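Local structure of large exoprotein involved in heme utilization or adhesion (Yersinia kristensenii ATCC 33638, 5E3E) at the interface of chains B and A. The protein acts as a contact-dependent growth inhibition toxin, a bacterial nuclease of the RNase A superfamily whose toxic domain is bound here by its cognate immunity protein. Sequence-based numbering; all coordinates share one arbitrary frame. Chains: chain A, Large exoprotein involved in heme utilization or adhesion; chain B, CdiI immunity protein.

The interface of chains B and A. Residues chain B 12, 15-16; chain A 61, 63-65, 94.
Helix 8-17 of the immunity protein carries B:Tyr12, B:Arg15 and B:Cys16 against extended strand residues of the toxin, A:Tyr63 and A:Glu65 of strand 63-68, with A:Ile94 on strand 90-97 alongside. B:Tyr12 reaches the start of the strand with its phenol hydroxyl, where OH accepts a hydrogen bond from the backbone N of A:Tyr63 at 2.9 Å, moderately bent at the hydrogen. The backbone carbonyl carbon of A:Tyr63 lies level with the ring, at its edge. One ring face receives A:Lys61: its chain runs past the phenol in the opposite direction, bends at chi3 (60°) and chi4, and sets CE over the ring 3.6 Å from the centroid of B:Tyr12 in a CH-pi contact; the model is too tight at one ring carbon, so the exact closeness is doubtful. The bend also delivers NZ to the backbone O of A:Tyr63 at 2.7 Å, in the carbonyl plane and on a lone pair. The side-chain amine is thereby tied to its own chain while its CE methylene packs on the partner. Further along the strand, B:Arg15 and A:Glu65 form a salt bridge, NH1 to OE2 at 3.0 Å. The acceptor uses its syn lone pair and lies nearly in the guanidinium plane, although the two flat groups are turned 53° apart. A:Glu65 extends outward from the strand with CG opposite its backbone N (chi1 171°), which brings its carboxylate beside CD of B:Arg15. Between the polar ends, B:Cys16 points SG towards CB of A:Glu65, 3.8 Å away, with CD1 of A:Ile94 flanking the sulfur at 3.7 Å. This helix-on-sheet patch thus joins a phenol-to-backbone hydrogen bond, a sulfur-centred apolar contact and an ion pair, and helps bind the immunity protein to its toxin.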
loop_
_atom_site.group_PDB
_atom_site.type_symbol
_atom_site.label_atom_id
_atom_site.label_comp_id
_atom_site.label_asym_id
_atom_site.label_seq_id
_atom_site.Cartn_x
_atom_site.Cartn_y
_atom_site.Cartn_z
ATOM N N TYR B 12 -6.900 -0.184 3.690
ATOM C CA TYR B 12 -6.359 1.162 3.807
ATOM C C TYR B 12 -5.031 1.164 4.577
ATOM O O TYR B 12 -4.047 1.714 4.069
ATOM C CB TYR B 12 -7.365 2.093 4.485
ATOM C CG TYR B 12 -6.863 3.493 4.702
ATOM C CD1 TYR B 12 -6.635 4.347 3.625
ATOM C CD2 TYR B 12 -6.586 3.947 5.956
ATOM C CE1 TYR B 12 -6.170 5.641 3.813
ATOM C CE2 TYR B 12 -6.100 5.225 6.156
ATOM C CZ TYR B 12 -5.907 6.087 5.097
ATOM O OH TYR B 12 -5.440 7.397 5.307
ATOM N N ARG B 15 -2.376 -0.887 2.358
ATOM C CA ARG B 15 -2.032 -0.332 1.063
ATOM C C ARG B 15 -1.548 1.091 1.103
ATOM O O ARG B 15 -0.697 1.446 0.286
ATOM C CB ARG B 15 -3.165 -0.455 0.076
ATOM C CG ARG B 15 -3.583 -1.871 -0.157
ATOM C CD ARG B 15 -4.724 -1.931 -1.143
ATOM N NE ARG B 15 -5.211 -3.296 -1.382
ATOM C CZ ARG B 15 -6.145 -3.613 -2.288
ATOM N NH1 ARG B 15 -6.723 -2.683 -3.057
ATOM N NH2 ARG B 15 -6.546 -4.866 -2.407
ATOM N N CYS B 16 -2.063 1.920 2.003
ATOM C CA CYS B 16 -1.675 3.316 2.027
ATOM C C CYS B 16 -0.536 3.543 3.014
ATOM O O CYS B 16 0.289 4.444 2.790
ATOM C CB CYS B 16 -2.840 4.242 2.338
ATOM S SG CYS B 16 -4.028 4.372 0.983
ATOM N N LYS A 61 -9.703 11.179 6.230
ATOM C CA LYS A 61 -8.602 10.257 5.961
ATOM C C LYS A 61 -7.294 10.974 5.599
ATOM O O LYS A 61 -7.301 11.992 4.891
ATOM C CB LYS A 61 -8.978 9.306 4.826
ATOM C CG LYS A 61 -9.969 8.218 5.211
ATOM C CD LYS A 61 -10.303 7.405 3.977
ATOM C CE LYS A 61 -9.024 6.780 3.425
ATOM N NZ LYS A 61 -8.873 6.892 1.951
ATOM N N TYR A 63 -4.870 9.753 3.717
ATOM C CA TYR A 63 -4.466 9.393 2.342
ATOM C C TYR A 63 -5.654 8.860 1.574
ATOM O O TYR A 63 -6.666 8.491 2.171
ATOM C CB TYR A 63 -3.347 8.325 2.374
ATOM C CG TYR A 63 -2.163 8.790 3.182
ATOM C CD1 TYR A 63 -2.116 8.598 4.566
ATOM C CD2 TYR A 63 -1.155 9.545 2.591
ATOM C CE1 TYR A 63 -1.057 9.074 5.331
ATOM C CE2 TYR A 63 -0.089 10.027 3.336
ATOM C CZ TYR A 63 -0.029 9.798 4.700
ATOM O OH TYR A 63 1.010 10.287 5.494
ATOM N N LEU A 64 -5.487 8.747 0.268
ATOM C CA LEU A 64 -6.452 8.088 -0.613
ATOM C C LEU A 64 -5.707 7.237 -1.652
ATOM O O LEU A 64 -4.770 7.693 -2.300
ATOM C CB LEU A 64 -7.336 9.106 -1.327
ATOM C CG LEU A 64 -8.406 8.535 -2.293
ATOM C CD1 LEU A 64 -9.568 7.885 -1.550
ATOM C CD2 LEU A 64 -8.907 9.626 -3.206
ATOM N N GLU A 65 -6.161 6.003 -1.783
ATOM C CA GLU A 65 -5.688 5.053 -2.800
ATOM C C GLU A 65 -6.501 5.214 -4.069
ATOM O O GLU A 65 -7.736 5.189 -4.020
ATOM C CB GLU A 65 -5.918 3.628 -2.265
ATOM C CG GLU A 65 -5.676 2.503 -3.262
ATOM C CD GLU A 65 -6.067 1.135 -2.730
ATOM O OE1 GLU A 65 -6.280 0.978 -1.484
ATOM O OE2 GLU A 65 -6.116 0.190 -3.582
ATOM N N ILE A 94 -0.956 6.816 -4.503
ATOM C CA ILE A 94 -1.417 7.241 -3.183
ATOM C C ILE A 94 -1.322 8.745 -3.135
ATOM O O ILE A 94 -0.236 9.296 -3.391
ATOM C CB ILE A 94 -0.556 6.659 -2.033
ATOM C CG1 ILE A 94 -0.529 5.121 -2.043
ATOM C CG2 ILE A 94 -1.039 7.167 -0.661
ATOM C CD1 ILE A 94 -1.875 4.484 -2.083
#